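Local atomic coordinates of GTP cyclohydrolase 1 type 2 homolog (Escherichia coli, Escherichia coli O157:H7, PDB entry 1NMP), a protein that binds divalent metal ions, probably gives protection from radiation damage and may take part in degrading radiation-damaged nucleotides. Residues D58-H63 with I91-W96; Q36-G41 with L236-I241; K153-G158 with L208-A213. One frame throughout, in Å; residues are numbered along the deposited sequence.

Contact 1 (D58-H63 with I91-W96); sequences DAVIVH and INLYGW. With MG (magnesium ion), chain H.
Asp58 O is gripped twice by Asn92, whose backbone N donates at 2.8 Å and whose ND2, also bonded to Lys32 O, donates from the other face of the carbonyl plane. This pair of hydrogen bonds starts a parallel ladder between strands 59-62 and 92-95: Val60 N to Asn92 O, Tyr94 N to Val60 O, Val62 N to Tyr94 O and Trp96 N to Val62 O. Past the last rung the side chain of His63 takes over, ND1 donating to a lone pair of Trp96 O at 3.1 Å. With CG trans to the backbone N (chi1 173°), the imidazole reaches forward and NE2 binds magnesium at 2.5 Å, consistent with the Trp96 carbonyl orienting this ligand; Asp101 and Glu219 bind the same ion.

Apolar contacts line both faces. Ala59 CB meets the edge of the Tyr94 ring at CE2 (3.6 Å), and Ile61 CG2 abuts the Trp96 ring edge at CE3; Val60 CG1 touches Leu93 CD1 on the reverse face.

The pair closes the beta-alpha-beta unit around helix 77-88. Helix 3-13 covers the Tyr94 and Trp96 side, helix 46-54 packs on Val60 and Val62, and strands 37-41 and 26-29 flank the pair.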
loop_
_atom_site.group_PDB
_atom_site.type_symbol
_atom_site.label_atom_id
_atom_site.label_comp_id
_atom_site.label_asym_id
_atom_site.label_seq_id
_atom_site.Cartn_x
_atom_site.Cartn_y
_atom_site.Cartn_z
ATOM N N ASP A 58 4.630 -44.549 13.593
ATOM C CA ASP A 58 4.157 -45.364 14.690
ATOM C C ASP A 58 4.175 -44.555 15.996
ATOM O O ASP A 58 3.465 -44.859 16.966
ATOM C CB ASP A 58 5.094 -46.588 14.866
ATOM C CG ASP A 58 5.168 -47.505 13.592
ATOM O OD1 ASP A 58 4.099 -47.680 12.875
ATOM O OD2 ASP A 58 6.303 -48.080 13.341
ATOM N N ALA A 59 5.073 -43.576 16.052
ATOM C CA ALA A 59 5.203 -42.707 17.223
ATOM C C ALA A 59 5.617 -41.271 16.807
ATOM O O ALA A 59 6.187 -41.030 15.728
ATOM C CB ALA A 59 6.267 -43.275 18.236
ATOM N N VAL A 60 5.323 -40.346 17.710
ATOM C CA VAL A 60 5.644 -38.936 17.568
ATOM C C VAL A 60 6.301 -38.640 18.926
ATOM O O VAL A 60 5.824 -39.114 19.963
ATOM C CB VAL A 60 4.364 -38.105 17.513
ATOM C CG1 VAL A 60 4.709 -36.614 17.644
ATOM C CG2 VAL A 60 3.603 -38.354 16.227
ATOM N N ILE A 61 7.422 -37.908 18.917
ATOM C CA ILE A 61 8.072 -37.493 20.124
ATOM C C ILE A 61 8.187 -35.965 19.971
ATOM O O ILE A 61 8.586 -35.458 18.875
ATOM C CB ILE A 61 9.500 -38.060 20.239
ATOM C CG1 ILE A 61 9.452 -39.554 20.234
ATOM C CG2 ILE A 61 10.123 -37.572 21.548
ATOM C CD1 ILE A 61 10.894 -40.144 20.421
ATOM N N VAL A 62 7.868 -35.232 21.048
ATOM C CA VAL A 62 7.908 -33.765 21.014
ATOM C C VAL A 62 8.468 -33.223 22.326
ATOM O O VAL A 62 8.579 -33.970 23.303
ATOM C CB VAL A 62 6.422 -33.163 20.890
ATOM C CG1 VAL A 62 5.786 -33.478 19.526
ATOM C CG2 VAL A 62 5.550 -33.704 22.073
ATOM N N HIS A 63 8.742 -31.910 22.389
ATOM C CA HIS A 63 9.158 -31.257 23.656
ATOM C C HIS A 63 7.847 -30.820 24.440
ATOM O O HIS A 63 7.782 -30.847 25.702
ATOM C CB HIS A 63 10.020 -30.052 23.274
ATOM C CG HIS A 63 10.399 -29.153 24.411
ATOM N ND1 HIS A 63 10.963 -29.622 25.572
ATOM C CD2 HIS A 63 10.365 -27.804 24.524
ATOM C CE1 HIS A 63 11.247 -28.604 26.363
ATOM N NE2 HIS A 63 10.899 -27.488 25.740
ATOM N N ILE A 91 -0.979 -44.468 16.949
ATOM C CA ILE A 91 0.296 -43.777 17.083
ATOM C C ILE A 91 0.648 -43.454 18.576
ATOM O O ILE A 91 -0.193 -42.895 19.322
ATOM C CB ILE A 91 0.235 -42.472 16.246
ATOM C CG1 ILE A 91 -0.079 -42.829 14.791
ATOM C CG2 ILE A 91 1.646 -41.660 16.354
ATOM C CD1 ILE A 91 -0.172 -41.617 13.876
ATOM N N ASN A 92 1.857 -43.823 19.017
ATOM C CA ASN A 92 2.321 -43.513 20.369
ATOM C C ASN A 92 2.733 -42.030 20.465
ATOM O O ASN A 92 3.496 -41.543 19.612
ATOM C CB ASN A 92 3.554 -44.368 20.676
ATOM C CG ASN A 92 3.220 -45.860 20.714
ATOM O OD1 ASN A 92 2.898 -46.370 21.764
ATOM N ND2 ASN A 92 3.232 -46.545 19.545
ATOM N N LEU A 93 2.261 -41.285 21.454
ATOM C CA LEU A 93 2.730 -39.902 21.544
ATOM C C LEU A 93 3.598 -39.902 22.776
ATOM O O LEU A 93 3.179 -40.430 23.855
ATOM C CB LEU A 93 1.591 -38.876 21.748
ATOM C CG LEU A 93 2.092 -37.467 22.122
ATOM C CD1 LEU A 93 2.973 -36.931 20.958
ATOM C CD2 LEU A 93 0.871 -36.510 22.443
ATOM N N TYR A 94 4.830 -39.393 22.623
ATOM C CA TYR A 94 5.766 -39.301 23.756
ATOM C C TYR A 94 6.135 -37.837 23.839
ATOM O O TYR A 94 6.297 -37.184 22.819
ATOM C CB TYR A 94 7.096 -40.035 23.498
ATOM C CG TYR A 94 6.984 -41.518 23.295
ATOM C CD1 TYR A 94 7.263 -42.403 24.335
ATOM C CD2 TYR A 94 6.742 -42.030 22.035
ATOM C CE1 TYR A 94 7.336 -43.763 24.148
ATOM C CE2 TYR A 94 6.798 -43.371 21.817
ATOM C CZ TYR A 94 7.110 -44.230 22.906
ATOM O OH TYR A 94 7.186 -45.550 22.682
ATOM N N GLY A 95 6.319 -37.334 25.045
ATOM C CA GLY A 95 6.720 -35.950 25.198
ATOM C C GLY A 95 7.688 -35.825 26.323
ATOM O O GLY A 95 7.506 -36.547 27.314
ATOM N N TRP A 96 8.717 -34.952 26.169
ATOM C CA TRP A 96 9.705 -34.665 27.229
ATOM C C TRP A 96 9.883 -33.160 27.306
ATOM O O TRP A 96 10.360 -32.520 26.352
ATOM C CB TRP A 96 11.051 -35.321 26.919
ATOM C CG TRP A 96 11.141 -36.741 27.430
ATOM C CD1 TRP A 96 11.416 -37.157 28.740
ATOM C CD2 TRP A 96 10.903 -37.922 26.687
ATOM N NE1 TRP A 96 11.357 -38.522 28.832
ATOM C CE2 TRP A 96 11.036 -39.023 27.582
ATOM C CE3 TRP A 96 10.576 -38.174 25.348
ATOM C CZ2 TRP A 96 10.847 -40.389 27.156
ATOM C CZ3 TRP A 96 10.377 -39.544 24.924
ATOM C CH2 TRP A 96 10.518 -40.612 25.843
HETATM MG MG MG H . 11.394 -25.614 27.239
#

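Contact 2 (Q36-G41 with L236-I241); sequences QKIVTG and LDVTFI
Gln36 O accepts from Asp237 N at 2.9 Å, starting a parallel ladder that joins strand 37-41 to strand 237-240. The bonds then switch back and forth: Ile38 N to Asp237 O, Thr239 N to Ile38 O, Thr40 N to Thr239 O and, shortest of the five, Ile241 N to Thr40 O at 2.7 Å. Weaker CA-H...O contacts add to the ladder, among them Val238 CA to Ile38 O at 3.2 Å.

Apolar packing is concentrated on the face carrying Ile38, Thr40 and Val238. Ile38 and Val238 lie alongside each other, CB of the first 3.8 Å from CG2 of the second, while Thr40 CG2 meets Val238 CG1 at 3.6 Å, nearly at right angles. Ile38 CD1 is pressed against Leu236 CD2 at 3.3 Å, tighter than usual carbon contact. Val39 CG1 also touches Ile241 CD1, at 3.8 Å.

Two polar side chains, those of Thr40 and Lys37, turn to partners beyond the two strands. A chi1 of 65° sets Thr40 OG1 between its own backbone N and carbonyl carbon, near the edge of the Phe240 ring, where it bonds to Ser227 OG of helix 220-233. Lys37 NZ bonds Leu55 O. In addition, the backbone N of Val238 is bonded by Asn231 OD1 of helix 220-233.

Chemically, then, cohesion comes from the backbone ladder and from closely packed aliphatic groups. No salt bridge between Lys37 and Asp237 is modelled, and the placing of the Asp237 carboxylate against Lys37 is doubtful. The hydroxyl and amide links to helix 220-233 fasten strand 237-240, an outermost strand of the five-stranded sheet within the chain, to the helix that precedes it.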
loop_
_atom_site.group_PDB
_atom_site.type_symbol
_atom_site.label_atom_id
_atom_site.label_comp_id
_atom_site.label_asym_id
_atom_site.label_seq_id
_atom_site.Cartn_x
_atom_site.Cartn_y
_atom_site.Cartn_z
ATOM N N GLN A 36 8.708 -48.380 14.866
ATOM C CA GLN A 36 9.795 -48.406 13.912
ATOM C C GLN A 36 9.965 -47.021 13.175
ATOM O O GLN A 36 11.096 -46.506 13.029
ATOM C CB GLN A 36 9.562 -49.557 12.903
ATOM C CG GLN A 36 10.567 -49.574 11.819
ATOM C CD GLN A 36 12.012 -49.586 12.358
ATOM O OE1 GLN A 36 12.911 -49.014 11.717
ATOM N NE2 GLN A 36 12.250 -50.242 13.509
ATOM N N LYS A 37 8.879 -46.402 12.710
ATOM C CA LYS A 37 9.028 -45.100 12.076
ATOM C C LYS A 37 8.484 -44.030 13.036
ATOM O O LYS A 37 7.311 -44.044 13.421
ATOM C CB LYS A 37 8.278 -45.054 10.750
ATOM C CG LYS A 37 8.377 -43.711 10.039
ATOM C CD LYS A 37 7.491 -43.714 8.726
ATOM C CE LYS A 37 8.316 -43.451 7.445
ATOM N NZ LYS A 37 7.532 -43.613 6.156
ATOM N N ILE A 38 9.367 -43.095 13.401
ATOM C CA ILE A 38 9.122 -41.997 14.348
ATOM C C ILE A 38 9.175 -40.619 13.696
ATOM O O ILE A 38 10.113 -40.366 12.887
ATOM C CB ILE A 38 10.206 -41.934 15.469
ATOM C CG1 ILE A 38 10.137 -43.120 16.457
ATOM C CG2 ILE A 38 9.880 -40.716 16.358
ATOM C CD1 ILE A 38 10.348 -44.479 15.863
ATOM N N VAL A 39 8.192 -39.750 14.029
ATOM C CA VAL A 39 8.119 -38.376 13.538
ATOM C C VAL A 39 8.228 -37.510 14.762
ATOM O O VAL A 39 7.572 -37.777 15.769
ATOM C CB VAL A 39 6.800 -38.068 12.785
ATOM C CG1 VAL A 39 6.453 -36.545 12.852
ATOM C CG2 VAL A 39 6.989 -38.424 11.322
ATOM N N THR A 40 9.081 -36.484 14.713
ATOM C CA THR A 40 9.277 -35.657 15.919
ATOM C C THR A 40 9.101 -34.186 15.544
ATOM O O THR A 40 9.114 -33.824 14.359
ATOM C CB THR A 40 10.704 -35.910 16.509
ATOM O OG1 THR A 40 11.682 -35.444 15.570
ATOM C CG2 THR A 40 10.976 -37.412 16.638
ATOM N N GLY A 41 8.910 -33.342 16.545
ATOM C CA GLY A 41 8.770 -31.917 16.278
ATOM C C GLY A 41 8.755 -31.158 17.589
ATOM O O GLY A 41 8.745 -31.782 18.670
ATOM N N LEU A 236 15.856 -47.278 14.588
ATOM C CA LEU A 236 14.628 -46.517 14.363
ATOM C C LEU A 236 14.810 -45.512 13.206
ATOM O O LEU A 236 15.902 -45.001 12.972
ATOM C CB LEU A 236 14.212 -45.810 15.676
ATOM C CG LEU A 236 13.723 -46.637 16.914
ATOM C CD1 LEU A 236 13.895 -45.811 18.214
ATOM C CD2 LEU A 236 12.238 -47.013 16.747
ATOM N N ASP A 237 13.714 -45.273 12.472
ATOM C CA ASP A 237 13.648 -44.353 11.342
ATOM C C ASP A 237 12.975 -43.077 11.857
ATOM O O ASP A 237 11.759 -42.950 11.776
ATOM C CB ASP A 237 12.802 -44.949 10.203
ATOM C CG ASP A 237 12.298 -43.868 9.247
ATOM O OD1 ASP A 237 13.128 -43.315 8.470
ATOM O OD2 ASP A 237 11.062 -43.528 9.300
ATOM N N VAL A 238 13.776 -42.127 12.363
ATOM C CA VAL A 238 13.297 -40.865 12.939
ATOM C C VAL A 238 13.458 -39.631 12.001
ATOM O O VAL A 238 14.535 -39.322 11.494
ATOM C CB VAL A 238 14.056 -40.637 14.277
ATOM C CG1 VAL A 238 13.518 -39.411 15.034
ATOM C CG2 VAL A 238 13.961 -41.924 15.153
ATOM N N THR A 239 12.367 -38.900 11.795
ATOM C CA THR A 239 12.349 -37.716 10.933
ATOM C C THR A 239 11.872 -36.519 11.817
ATOM O O THR A 239 10.741 -36.491 12.356
ATOM C CB THR A 239 11.312 -37.945 9.815
ATOM O OG1 THR A 239 11.648 -39.154 9.135
ATOM C CG2 THR A 239 11.260 -36.800 8.844
ATOM N N PHE A 240 12.737 -35.544 11.981
ATOM C CA PHE A 240 12.393 -34.362 12.722
ATOM C C PHE A 240 11.626 -33.435 11.744
ATOM O O PHE A 240 12.152 -33.135 10.645
ATOM C CB PHE A 240 13.665 -33.592 13.174
ATOM C CG PHE A 240 13.362 -32.122 13.577
ATOM C CD1 PHE A 240 12.528 -31.848 14.677
ATOM C CD2 PHE A 240 13.864 -31.014 12.823
ATOM C CE1 PHE A 240 12.187 -30.508 15.043
ATOM C CE2 PHE A 240 13.515 -29.633 13.200
ATOM C CZ PHE A 240 12.682 -29.402 14.303
ATOM N N ILE A 241 10.427 -32.951 12.123
ATOM C CA ILE A 241 9.758 -32.023 11.247
ATOM C C ILE A 241 9.596 -30.654 11.931
ATOM O O ILE A 241 8.962 -30.532 13.019
ATOM C CB ILE A 241 8.415 -32.528 10.836
ATOM C CG1 ILE A 241 8.554 -33.818 10.014
ATOM C CG2 ILE A 241 7.748 -31.441 10.019
ATOM C CD1 ILE A 241 7.235 -34.565 9.721
#

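Contact 3 (K153-G158 with L208-A213); sequences KPLWCG and LHFYAA
Leu155 and Ala212 exchange backbone bonds, Leu155 N to Ala212 O at 3.0 Å and Ala212 N to Leu155 O, and Cys157 and Phe210 do the same, making two hydrogen-bonded pairs of an antiparallel ladder on either side of the non-hydrogen-bonded pair Trp156-Tyr211, with strand axes at 168°.

On that middle pair's face three rings gather. Trp156 and Tyr211 extend side by side with planes only 8° apart, but displaced, leaving little ring overlap; the closest atoms are Trp156 CD1 and Tyr211 CE1, a tight 3.2 Å. Trp156 CG is trans to the backbone N, which carries the indole along the strand pair toward His209. There NE1 donates to His209 ND1 at 3.1 Å in a nearly straight bond (164°), the acceptor lying in the indole plane, NE1 somewhat out of the His209 ring plane, and the two rings meeting rim to rim. Pro154 CG approaches the edge of the Tyr211 ring at CD1, 4.4 Å away.

On the reverse face Leu155 CB lies 3.9 Å from Ala212 CB, and Leu155 CD2 touches the edge of the Phe210 ring. Helix 197-205 packs on this side, and Leu155 also meets Pro246 of a second subunit. The contact thereby adds 155-157 as an outermost strand of the six-stranded mixed sheet.

Because ND1 accepts from the indole, while NE2 bonds Pro162 O, His209 is most simply read as neutral with its proton on NE2. Tyr211 OH is held by Gly139 O. The Trp156-His209 bond probably restrains how those two rings are turned.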
loop_
_atom_site.group_PDB
_atom_site.type_symbol
_atom_site.label_atom_id
_atom_site.label_comp_id
_atom_site.label_asym_id
_atom_site.label_seq_id
_atom_site.Cartn_x
_atom_site.Cartn_y
_atom_site.Cartn_z
ATOM N N LYS A 153 14.110 -12.767 13.325
ATOM C CA LYS A 153 14.499 -11.508 13.956
ATOM C C LYS A 153 14.078 -11.544 15.459
ATOM O O LYS A 153 12.919 -11.791 15.779
ATOM C CB LYS A 153 13.762 -10.372 13.207
ATOM C CG LYS A 153 14.068 -8.969 13.743
ATOM C CD LYS A 153 13.435 -7.875 12.859
ATOM C CE LYS A 153 14.255 -6.529 12.956
ATOM N NZ LYS A 153 14.921 -6.285 14.302
ATOM N N PRO A 154 15.025 -11.337 16.393
ATOM C CA PRO A 154 14.651 -11.352 17.817
ATOM C C PRO A 154 14.228 -9.907 18.245
ATOM O O PRO A 154 14.606 -8.898 17.558
ATOM C CB PRO A 154 15.981 -11.680 18.497
ATOM C CG PRO A 154 16.949 -10.767 17.635
ATOM C CD PRO A 154 16.500 -11.207 16.245
ATOM N N LEU A 155 13.515 -9.798 19.373
ATOM C CA LEU A 155 13.169 -8.475 19.936
ATOM C C LEU A 155 14.417 -8.198 20.710
ATOM O O LEU A 155 14.804 -9.052 21.521
ATOM C CB LEU A 155 12.001 -8.533 20.970
ATOM C CG LEU A 155 11.997 -7.373 22.025
ATOM C CD1 LEU A 155 11.536 -6.069 21.292
ATOM C CD2 LEU A 155 11.008 -7.627 23.228
ATOM N N TRP A 156 15.088 -7.055 20.459
ATOM C CA TRP A 156 16.280 -6.750 21.237
ATOM C C TRP A 156 16.153 -5.470 22.030
ATOM O O TRP A 156 15.713 -4.430 21.523
ATOM C CB TRP A 156 17.531 -6.701 20.347
ATOM C CG TRP A 156 18.715 -5.927 20.902
ATOM C CD1 TRP A 156 19.386 -6.189 22.041
ATOM C CD2 TRP A 156 19.415 -4.799 20.254
ATOM N NE1 TRP A 156 20.478 -5.309 22.160
ATOM C CE2 TRP A 156 20.502 -4.458 21.075
ATOM C CE3 TRP A 156 19.216 -4.076 19.051
ATOM C CZ2 TRP A 156 21.396 -3.398 20.762
ATOM C CZ3 TRP A 156 20.116 -3.020 18.724
ATOM C CH2 TRP A 156 21.187 -2.707 19.587
ATOM N N CYS A 157 16.513 -5.559 23.303
ATOM C CA CYS A 157 16.440 -4.379 24.161
ATOM C C CYS A 157 17.841 -4.112 24.757
ATOM O O CYS A 157 18.249 -4.751 25.709
ATOM C CB CYS A 157 15.408 -4.593 25.281
ATOM S SG CYS A 157 15.022 -3.049 26.126
ATOM N N GLY A 158 18.575 -3.150 24.214
ATOM C CA GLY A 158 19.919 -2.926 24.750
ATOM C C GLY A 158 20.131 -1.503 25.153
ATOM O O GLY A 158 21.292 -1.063 25.206
ATOM N N LEU A 208 21.289 -4.481 31.035
ATOM C CA LEU A 208 21.764 -5.640 30.259
ATOM C C LEU A 208 21.108 -5.773 28.883
ATOM O O LEU A 208 19.986 -5.276 28.676
ATOM C CB LEU A 208 21.601 -6.940 31.087
ATOM C CG LEU A 208 20.182 -7.317 31.493
ATOM C CD1 LEU A 208 19.550 -7.916 30.308
ATOM C CD2 LEU A 208 20.143 -8.334 32.574
ATOM N N HIS A 209 21.799 -6.390 27.918
ATOM C CA HIS A 209 21.137 -6.546 26.610
ATOM C C HIS A 209 20.148 -7.678 26.740
ATOM O O HIS A 209 20.515 -8.731 27.306
ATOM C CB HIS A 209 22.154 -6.885 25.547
ATOM C CG HIS A 209 23.016 -5.723 25.184
ATOM N ND1 HIS A 209 22.615 -4.746 24.293
ATOM C CD2 HIS A 209 24.241 -5.360 25.626
ATOM C CE1 HIS A 209 23.569 -3.829 24.197
ATOM N NE2 HIS A 209 24.567 -4.182 24.999
ATOM N N PHE A 210 18.902 -7.489 26.291
ATOM C CA PHE A 210 17.903 -8.600 26.386
ATOM C C PHE A 210 17.453 -9.013 24.954
ATOM O O PHE A 210 17.245 -8.156 24.072
ATOM C CB PHE A 210 16.653 -8.163 27.277
ATOM C CG PHE A 210 15.432 -9.135 27.202
ATOM C CD1 PHE A 210 15.532 -10.453 27.641
ATOM C CD2 PHE A 210 14.276 -8.780 26.483
ATOM C CE1 PHE A 210 14.506 -11.434 27.327
ATOM C CE2 PHE A 210 13.274 -9.752 26.183
ATOM C CZ PHE A 210 13.428 -11.102 26.616
ATOM N N TYR A 211 17.338 -10.306 24.697
ATOM C CA TYR A 211 16.860 -10.769 23.413
ATOM C C TYR A 211 15.698 -11.772 23.643
ATOM O O TYR A 211 15.838 -12.673 24.490
ATOM C CB TYR A 211 17.972 -11.524 22.692
ATOM C CG TYR A 211 19.175 -10.711 22.425
ATOM C CD1 TYR A 211 19.286 -9.968 21.221
ATOM C CD2 TYR A 211 20.162 -10.596 23.403
ATOM C CE1 TYR A 211 20.372 -9.091 21.011
ATOM C CE2 TYR A 211 21.256 -9.737 23.201
ATOM C CZ TYR A 211 21.344 -8.985 22.017
ATOM O OH TYR A 211 22.395 -8.094 21.880
ATOM N N ALA A 212 14.564 -11.601 22.937
ATOM C CA ALA A 212 13.451 -12.537 22.977
ATOM C C ALA A 212 13.582 -13.139 21.560
ATOM O O ALA A 212 13.135 -12.503 20.575
ATOM C CB ALA A 212 12.123 -11.805 23.076
ATOM N N ALA A 213 14.219 -14.315 21.441
ATOM C CA ALA A 213 14.453 -14.930 20.117
ATOM C C ALA A 213 13.395 -15.896 19.608
ATOM O O ALA A 213 13.636 -16.627 18.602
ATOM C CB ALA A 213 15.827 -15.647 20.117
#

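Overall arrangement
From the N terminus, segment 36-41 opens contact 2; its partner lies almost 200 residues further along the chain. Within that long loop, 58-63 and 91-96 close contact 1 over a short excursion; only afterwards does 153-158 open contact 3, closed by 208-213. Contacts 1 and 3 therefore follow in series, both nested inside contact 2, which 236-241 finally closes. Contacts 1 and 2, centres 9 Å apart, share one sheet through neighbouring strands 37-41 and 59-62. Contact 3, about 32 Å from contact 1 between centres, belongs to the other sheet, across the chain's centre. The C-terminal strand thus returns from the second sheet to complete the first.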